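Local coordinates for protein aminotransferase, class IV (Brucella abortus, PDB 4TVI) that probably transfers the amino group of leucine, isoleucine and valine to 2-oxoglutarate, using a covalently bound pyridoxal phosphate cofactor, at residues V220-G225 with R268-I273; E227-V232 with T260-E265. One frame throughout, in Å; residues are numbered along the deposited sequence.

Overall arrangement
Both contacts belong to one mixed sheet and meet through strands 219-224 and 227-231, which follow each other in the chain as an antiparallel hairpin; their centres lie about 9 Å apart. Interaction 1 is mostly buried and joins the first hairpin strand to strand 272-277, with five hydrogen bonds across it, one of them part of a salt bridge at its outer end. Interaction 2 is smaller and only partly buried. It joins the second hairpin strand to the end of strand 257-260 through two backbone bonds, and the rest is apolar packing around a leucine. A hydrogen bond from Thr230 OG1 to Val220 O ties the two together.

Interaction 1 of 2, residues V220-G225 with R268-I273; sequences VFMVRG and READEI
Strand 220-224 runs antiparallel to 272-273, with Met222 opposite Ile273 as a non-hydrogen-bonded pair and Val223 opposite Glu272 as a hydrogen-bonded one. Val223 N gives a bond to Glu272 O (2.8 Å), while Val223 O accepts two: a short one from Asp271 N (2.8 Å) and a longer, straighter one from Glu272 N (3.3 Å, 166° at the hydrogen). Beside Val223, the Glu272 side chain runs in the same direction, CB against CB at 3.8 Å. Its carboxylate then continues to Val298 N and Thr299 OG1, which satisfy this buried acid. On the other face of the sheet, Met222 CB packs on Ala270 CB, and Ile273 CG2 meets Val220 CG2 at 4.0 Å; Phe267 of helix 264-268 covers this group.

At the strand end the contact turns polar. Arg224 stretches out with CG anti to its own N (chi1 180°) and bends at chi3, which brings NH1 to Glu269 OE1 at 2.9 Å. This salt bridge is angled: the guanidinium and carboxylate planes are 38° apart, and NH1 comes from above the carboxylate plane. Asp266 takes a second salt bridge from NH1, and Met222 CE lies over one guanidinium face, 3.7 Å above its centre. Beyond the arginine, Asp271 OD2 receives Gly225 N at 3.0 Å, met nearly along the C-O direction of the carboxylate, so the side chain grips the backbone where the strand gives way to a turn. With two successive N-H groups on Val223 O, Asp271 and Glu272 both face Val223, a classic beta bulge at the start of strand 272-277, here within the mixed sheet of a class IV aminotransferase.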
ATOM      1  N   VAL A 220     -16.298   8.817 -11.431  1.00 17.03           N
ATOM      2  CA  VAL A 220     -16.614  10.061 -12.120  1.00 15.78           C
ATOM      3  C   VAL A 220     -17.690   9.831 -13.175  1.00 14.87           C
ATOM      4  O   VAL A 220     -17.786   8.749 -13.761  1.00 12.09           O
ATOM      5  CB  VAL A 220     -15.352  10.688 -12.759  1.00 19.79           C
ATOM      6  CG1 VAL A 220     -14.887   9.880 -13.970  1.00 17.57           C
ATOM      7  CG2 VAL A 220     -15.595  12.149 -13.136  1.00 22.09           C
ATOM      8  N   PHE A 221     -18.521  10.852 -13.367  1.00 13.61           N
ATOM      9  CA  PHE A 221     -19.585  10.854 -14.360  1.00 14.98           C
ATOM     10  C   PHE A 221     -19.528  12.142 -15.152  1.00 16.06           C
ATOM     11  O   PHE A 221     -19.041  13.158 -14.659  1.00 17.91           O
ATOM     12  CB  PHE A 221     -20.963  10.754 -13.704  1.00 14.65           C
ATOM     13  CG  PHE A 221     -21.317   9.391 -13.177  1.00 14.65           C
ATOM     14  CD1 PHE A 221     -20.759   8.915 -11.999  1.00 16.97           C
ATOM     15  CD2 PHE A 221     -22.269   8.615 -13.827  1.00 14.45           C
ATOM     16  CE1 PHE A 221     -21.112   7.671 -11.498  1.00 16.95           C
ATOM     17  CE2 PHE A 221     -22.626   7.371 -13.341  1.00 15.86           C
ATOM     18  CZ  PHE A 221     -22.048   6.898 -12.166  1.00 17.91           C
ATOM     19  N   MET A 222     -20.068  12.117 -16.362  1.00 15.07           N
ATOM     20  CA  MET A 222     -20.277  13.343 -17.109  1.00 17.11           C
ATOM     21  C   MET A 222     -21.623  13.324 -17.816  1.00 20.41           C
ATOM     22  O   MET A 222     -22.209  12.264 -18.045  1.00 19.68           O
ATOM     23  CB  MET A 222     -19.147  13.565 -18.116  1.00 18.36           C
ATOM     24  CG  MET A 222     -18.940  12.416 -19.088  1.00 17.50           C
ATOM     25  SD  MET A 222     -17.835  12.865 -20.440  1.00 22.67           S
ATOM     26  CE  MET A 222     -19.002  13.618 -21.576  1.00 16.34           C
ATOM     27  N   VAL A 223     -22.113  14.514 -18.143  1.00 23.85           N
ATOM     28  CA  VAL A 223     -23.369  14.666 -18.855  1.00 19.62           C
ATOM     29  C   VAL A 223     -23.120  15.417 -20.148  1.00 21.84           C
ATOM     30  O   VAL A 223     -22.418  16.428 -20.170  1.00 23.73           O
ATOM     31  CB  VAL A 223     -24.411  15.419 -18.016  1.00 19.17           C
ATOM     32  CG1 VAL A 223     -25.764  15.451 -18.743  1.00 19.26           C
ATOM     33  CG2 VAL A 223     -24.548  14.771 -16.634  1.00 16.86           C
ATOM     34  N   ARG A 224     -23.688  14.913 -21.234  1.00 21.41           N
ATOM     35  CA  ARG A 224     -23.504  15.537 -22.531  1.00 22.55           C
ATOM     36  C   ARG A 224     -24.762  15.318 -23.350  1.00 21.14           C
ATOM     37  O   ARG A 224     -25.174  14.177 -23.580  1.00 21.13           O
ATOM     38  CB  ARG A 224     -22.266  14.963 -23.228  1.00 22.44           C
ATOM     39  CG  ARG A 224     -21.961  15.535 -24.603  1.00 26.55           C
ATOM     40  CD  ARG A 224     -20.609  15.001 -25.102  1.00 27.99           C
ATOM     41  NE  ARG A 224     -20.586  13.540 -25.066  1.00 27.21           N
ATOM     42  CZ  ARG A 224     -19.502  12.789 -25.227  1.00 26.51           C
ATOM     43  NH1 ARG A 224     -18.315  13.348 -25.438  1.00 25.13           N
ATOM     44  NH2 ARG A 224     -19.611  11.469 -25.168  1.00 26.65           N
ATOM     45  N   GLY A 225     -25.391  16.411 -23.756  1.00 22.97           N
ATOM     46  CA  GLY A 225     -26.605  16.334 -24.546  1.00 24.77           C
ATOM     47  C   GLY A 225     -27.737  15.604 -23.844  1.00 26.53           C
ATOM     48  O   GLY A 225     -28.521  14.906 -24.482  1.00 27.42           O
ATOM     49  N   ARG A 268     -13.621  17.253 -21.461  1.00 21.84           N
ATOM     50  CA  ARG A 268     -13.436  18.624 -21.914  1.00 24.57           C
ATOM     51  C   ARG A 268     -14.745  19.145 -22.522  1.00 20.93           C
ATOM     52  O   ARG A 268     -15.028  20.342 -22.465  1.00 21.82           O
ATOM     53  CB  ARG A 268     -12.291  18.726 -22.931  1.00 25.24           C
ATOM     54  CG  ARG A 268     -10.920  18.314 -22.395  1.00 25.14           C
ATOM     55  CD  ARG A 268     -10.371  19.301 -21.374  1.00 26.28           C
ATOM     56  NE  ARG A 268      -8.994  18.977 -21.002  1.00 27.87           N
ATOM     57  CZ  ARG A 268      -8.392  19.397 -19.891  1.00 26.65           C
ATOM     58  NH1 ARG A 268      -9.043  20.157 -19.020  1.00 22.74           N
ATOM     59  NH2 ARG A 268      -7.136  19.047 -19.646  1.00 28.96           N
ATOM     60  N   GLU A 269     -15.541  18.244 -23.096  1.00 22.39           N
ATOM     61  CA  GLU A 269     -16.774  18.639 -23.781  1.00 23.02           C
ATOM     62  C   GLU A 269     -18.014  18.502 -22.918  1.00 22.62           C
ATOM     63  O   GLU A 269     -19.116  18.757 -23.391  1.00 21.63           O
ATOM     64  CB  GLU A 269     -17.018  17.789 -25.028  1.00 24.55           C
ATOM     65  CG  GLU A 269     -15.803  17.376 -25.801  1.00 29.77           C
ATOM     66  CD  GLU A 269     -16.065  16.159 -26.678  1.00 32.90           C
ATOM     67  OE1 GLU A 269     -17.236  15.734 -26.787  1.00 34.43           O
ATOM     68  OE2 GLU A 269     -15.098  15.629 -27.262  1.00 35.77           O
ATOM     69  N   ALA A 270     -17.848  18.083 -21.668  1.00 22.79           N
ATOM     70  CA  ALA A 270     -19.007  17.803 -20.824  1.00 22.51           C
ATOM     71  C   ALA A 270     -19.832  19.051 -20.514  1.00 21.73           C
ATOM     72  O   ALA A 270     -19.284  20.133 -20.286  1.00 20.25           O
ATOM     73  CB  ALA A 270     -18.565  17.141 -19.538  1.00 20.42           C
ATOM     74  N   ASP A 271     -21.153  18.888 -20.516  1.00 21.88           N
ATOM     75  CA  ASP A 271     -22.057  19.930 -20.046  1.00 25.46           C
ATOM     76  C   ASP A 271     -22.000  19.960 -18.525  1.00 25.14           C
ATOM     77  O   ASP A 271     -22.001  21.026 -17.906  1.00 27.79           O
ATOM     78  CB  ASP A 271     -23.493  19.688 -20.525  1.00 25.94           C
ATOM     79  CG  ASP A 271     -23.614  19.690 -22.036  1.00 28.21           C
ATOM     80  OD1 ASP A 271     -22.836  20.412 -22.689  1.00 31.55           O
ATOM     81  OD2 ASP A 271     -24.493  18.976 -22.567  1.00 27.22           O
ATOM     82  N   GLU A 272     -21.966  18.769 -17.935  1.00 22.90           N
ATOM     83  CA  GLU A 272     -21.833  18.619 -16.490  1.00 21.15           C
ATOM     84  C   GLU A 272     -20.847  17.513 -16.161  1.00 20.06           C
ATOM     85  O   GLU A 272     -20.696  16.555 -16.916  1.00 19.19           O
ATOM     86  CB  GLU A 272     -23.179  18.284 -15.828  1.00 19.49           C
ATOM     87  CG  GLU A 272     -24.388  19.055 -16.325  1.00 17.54           C
ATOM     88  CD  GLU A 272     -25.664  18.601 -15.637  1.00 18.14           C
ATOM     89  OE1 GLU A 272     -25.568  18.066 -14.508  1.00 19.97           O
ATOM     90  OE2 GLU A 272     -26.760  18.777 -16.214  1.00 18.53           O
ATOM     91  N   ILE A 273     -20.197  17.643 -15.011  1.00 19.51           N
ATOM     92  CA  ILE A 273     -19.363  16.584 -14.469  1.00 18.12           C
ATOM     93  C   ILE A 273     -19.716  16.406 -12.995  1.00 18.75           C
ATOM     94  O   ILE A 273     -19.904  17.390 -12.271  1.00 18.35           O
ATOM     95  CB  ILE A 273     -17.846  16.892 -14.608  1.00 18.48           C
ATOM     96  CG1 ILE A 273     -17.484  17.237 -16.054  1.00 20.00           C
ATOM     97  CG2 ILE A 273     -17.009  15.710 -14.128  1.00 14.05           C
ATOM     98  CD1 ILE A 273     -16.008  17.581 -16.255  1.00 20.52           C
TER

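Interaction 2 of 2, residues E227-V232 with T260-E265; sequences EVFTPV and TTLKIE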
ATOM      1  N   GLU A 227     -27.525  13.152 -21.957  1.00 20.57           N
ATOM      2  CA  GLU A 227     -27.144  11.770 -21.691  1.00 21.72           C
ATOM      3  C   GLU A 227     -26.023  11.724 -20.661  1.00 20.58           C
ATOM      4  O   GLU A 227     -25.208  12.638 -20.582  1.00 21.44           O
ATOM      5  CB  GLU A 227     -26.692  11.076 -22.974  1.00 24.75           C
ATOM      6  CG  GLU A 227     -27.774  10.895 -24.020  1.00 26.88           C
ATOM      7  CD  GLU A 227     -27.314  10.001 -25.156  1.00 28.27           C
ATOM      8  OE1 GLU A 227     -26.396  10.410 -25.899  1.00 26.36           O
ATOM      9  OE2 GLU A 227     -27.865   8.891 -25.300  1.00 30.49           O
ATOM     10  N   VAL A 228     -25.993  10.664 -19.862  1.00 19.15           N
ATOM     11  CA  VAL A 228     -24.942  10.490 -18.870  1.00 18.22           C
ATOM     12  C   VAL A 228     -23.907   9.485 -19.368  1.00 20.22           C
ATOM     13  O   VAL A 228     -24.263   8.419 -19.876  1.00 20.39           O
ATOM     14  CB  VAL A 228     -25.515  10.028 -17.521  1.00 16.75           C
ATOM     15  CG1 VAL A 228     -24.405   9.808 -16.504  1.00 17.28           C
ATOM     16  CG2 VAL A 228     -26.522  11.047 -17.004  1.00 16.64           C
ATOM     17  N   PHE A 229     -22.633   9.843 -19.236  1.00 18.91           N
ATOM     18  CA  PHE A 229     -21.525   8.961 -19.593  1.00 20.04           C
ATOM     19  C   PHE A 229     -20.619   8.756 -18.384  1.00 18.90           C
ATOM     20  O   PHE A 229     -20.362   9.689 -17.625  1.00 18.54           O
ATOM     21  CB  PHE A 229     -20.707   9.527 -20.764  1.00 21.85           C
ATOM     22  CG  PHE A 229     -21.486   9.677 -22.049  1.00 24.71           C
ATOM     23  CD1 PHE A 229     -22.294  10.786 -22.266  1.00 24.35           C
ATOM     24  CD2 PHE A 229     -21.395   8.715 -23.046  1.00 25.72           C
ATOM     25  CE1 PHE A 229     -23.003  10.928 -23.452  1.00 24.02           C
ATOM     26  CE2 PHE A 229     -22.103   8.853 -24.235  1.00 25.04           C
ATOM     27  CZ  PHE A 229     -22.905   9.959 -24.437  1.00 24.00           C
ATOM     28  N   THR A 230     -20.140   7.530 -18.212  1.00 15.70           N
ATOM     29  CA  THR A 230     -19.234   7.196 -17.128  1.00 14.50           C
ATOM     30  C   THR A 230     -18.294   6.090 -17.603  1.00 15.53           C
ATOM     31  O   THR A 230     -18.701   5.234 -18.395  1.00 17.40           O
ATOM     32  CB  THR A 230     -20.007   6.758 -15.862  1.00 11.73           C
ATOM     33  OG1 THR A 230     -19.111   6.643 -14.750  1.00 14.76           O
ATOM     34  CG2 THR A 230     -20.706   5.429 -16.082  1.00 11.89           C
ATOM     35  N   PRO A 231     -17.030   6.120 -17.146  1.00 12.74           N
ATOM     36  CA  PRO A 231     -16.047   5.117 -17.570  1.00 13.80           C
ATOM     37  C   PRO A 231     -16.533   3.688 -17.375  1.00 14.36           C
ATOM     38  O   PRO A 231     -17.041   3.344 -16.304  1.00 14.77           O
ATOM     39  CB  PRO A 231     -14.847   5.403 -16.667  1.00 15.68           C
ATOM     40  CG  PRO A 231     -14.945   6.856 -16.387  1.00 17.16           C
ATOM     41  CD  PRO A 231     -16.420   7.163 -16.307  1.00 14.21           C
ATOM     42  N   VAL A 232     -16.378   2.865 -18.406  1.00 15.71           N
ATOM     43  CA  VAL A 232     -16.732   1.459 -18.294  1.00 17.71           C
ATOM     44  C   VAL A 232     -15.761   0.816 -17.307  1.00 17.18           C
ATOM     45  O   VAL A 232     -14.551   1.061 -17.371  1.00 17.87           O
ATOM     46  CB  VAL A 232     -16.688   0.734 -19.667  1.00 21.19           C
ATOM     47  CG1 VAL A 232     -15.321   0.878 -20.326  1.00 14.64           C
ATOM     48  CG2 VAL A 232     -17.060  -0.735 -19.520  1.00 22.42           C
ATOM     49  N   THR A 260     -18.951   3.424 -21.033  1.00 19.63           N
ATOM     50  CA  THR A 260     -18.132   3.301 -22.220  1.00 19.79           C
ATOM     51  C   THR A 260     -16.720   3.807 -21.959  1.00 20.03           C
ATOM     52  O   THR A 260     -16.431   4.343 -20.887  1.00 18.35           O
ATOM     53  CB  THR A 260     -18.740   4.086 -23.389  1.00 22.43           C
ATOM     54  OG1 THR A 260     -18.016   3.799 -24.589  1.00 32.32           O
ATOM     55  CG2 THR A 260     -18.675   5.577 -23.103  1.00 16.39           C
ATOM     56  N   THR A 261     -15.844   3.632 -22.941  1.00 19.23           N
ATOM     57  CA  THR A 261     -14.478   4.116 -22.818  1.00 19.86           C
ATOM     58  C   THR A 261     -14.471   5.624 -23.045  1.00 19.14           C
ATOM     59  O   THR A 261     -14.935   6.108 -24.076  1.00 21.25           O
ATOM     60  CB  THR A 261     -13.542   3.419 -23.819  1.00 22.36           C
ATOM     61  OG1 THR A 261     -13.498   2.014 -23.535  1.00 16.89           O
ATOM     62  CG2 THR A 261     -12.132   4.005 -23.748  1.00 17.09           C
ATOM     63  N   LEU A 262     -13.968   6.368 -22.067  1.00 19.32           N
ATOM     64  CA  LEU A 262     -13.928   7.820 -22.168  1.00 20.31           C
ATOM     65  C   LEU A 262     -12.503   8.357 -22.072  1.00 24.45           C
ATOM     66  O   LEU A 262     -11.683   7.847 -21.308  1.00 23.44           O
ATOM     67  CB  LEU A 262     -14.798   8.455 -21.081  1.00 16.75           C
ATOM     68  CG  LEU A 262     -16.290   8.119 -21.091  1.00 17.97           C
ATOM     69  CD1 LEU A 262     -16.937   8.587 -19.791  1.00 13.75           C
ATOM     70  CD2 LEU A 262     -16.994   8.735 -22.297  1.00 17.46           C
ATOM     71  N   LYS A 263     -12.214   9.385 -22.859  1.00 24.68           N
ATOM     72  CA  LYS A 263     -10.923  10.050 -22.805  1.00 24.62           C
ATOM     73  C   LYS A 263     -11.050  11.416 -22.139  1.00 21.26           C
ATOM     74  O   LYS A 263     -12.158  11.875 -21.861  1.00 23.69           O
ATOM     75  CB  LYS A 263     -10.333  10.189 -24.215  1.00 28.41           C
ATOM     76  CG  LYS A 263      -9.919   8.857 -24.832  1.00 33.47           C
ATOM     77  CD  LYS A 263      -9.165   9.040 -26.142  1.00 39.02           C
ATOM     78  CE  LYS A 263      -7.943   9.924 -25.955  1.00 42.83           C
ATOM     79  NZ  LYS A 263      -7.049   9.427 -24.867  1.00 44.26           N
ATOM     80  N   ILE A 264      -9.912  12.054 -21.880  1.00 19.71           N
ATOM     81  CA  ILE A 264      -9.888  13.384 -21.284  1.00 20.88           C
ATOM     82  C   ILE A 264     -10.703  14.343 -22.140  1.00 21.66           C
ATOM     83  O   ILE A 264     -11.442  15.185 -21.623  1.00 19.60           O
ATOM     84  CB  ILE A 264      -8.448  13.925 -21.133  1.00 22.50           C
ATOM     85  CG1 ILE A 264      -7.669  13.115 -20.088  1.00 22.76           C
ATOM     86  CG2 ILE A 264      -8.468  15.396 -20.741  1.00 19.52           C
ATOM     87  CD1 ILE A 264      -8.218  13.243 -18.681  1.00 20.57           C
ATOM     88  N   GLU A 265     -10.573  14.190 -23.455  1.00 19.69           N
ATOM     89  CA  GLU A 265     -11.316  14.996 -24.415  1.00 23.32           C
ATOM     90  C   GLU A 265     -12.823  14.959 -24.179  1.00 19.85           C
ATOM     91  O   GLU A 265     -13.491  15.977 -24.314  1.00 21.11           O
ATOM     92  CB  GLU A 265     -10.999  14.532 -25.844  1.00 25.88           C
ATOM     93  CG  GLU A 265      -9.599  14.909 -26.345  1.00 32.82           C
ATOM     94  CD  GLU A 265      -8.468  14.061 -25.756  1.00 35.93           C
ATOM     95  OE1 GLU A 265      -8.717  13.221 -24.863  1.00 35.81           O
ATOM     96  OE2 GLU A 265      -7.313  14.247 -26.193  1.00 39.90           O
TER
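Leu262 lays its CD1 methyl against the backbone between Thr230 and Pro231, 3.6 Å from Thr230 C, and its isobutyl group fills the angle between Phe229 and the proline ring. CD1 also touches Phe229 CB at 4.0 Å and Pro231 CD at 3.8 Å, the leucine and proline side chains crossing at about a right angle. The other methyl, CD2, lies near Phe229 CB and approaches the ring obliquely.

Thr260 supplies a second apolar neighbour for the phenylalanine. Its CG2 sits between the backbone N and the carbonyl carbon (chi1 -172° for OG1) and meets the ring at its edge, 4.2 Å from Phe229 CD2; the two side chains lie alongside each other and point the same way. Arg224 makes a cation-pi contact with the same ring, and the His258 ring meets it as well.

Between the two segments, the backbone hydrogen bonds all run through Thr260. Its N donates to Thr230 O at 3.2 Å, and its O accepts from Val232 N at 2.9 Å, with the donor well above the carbonyl plane. Pro231 CA adds a CH...O contact to Thr260 O. Past this point Val232 CG1 rests on the Thr260 carbonyl carbon at 3.6 Å, on the partly exposed side of the contact. The pairing of Pro231 with Thr260 is parallel and ends a ladder that Val228 and Thr230 make with His258. Between these two strands the chain passes through helix 241-252, which packs on Thr230, and this is the topology of a beta-alpha-beta crossover.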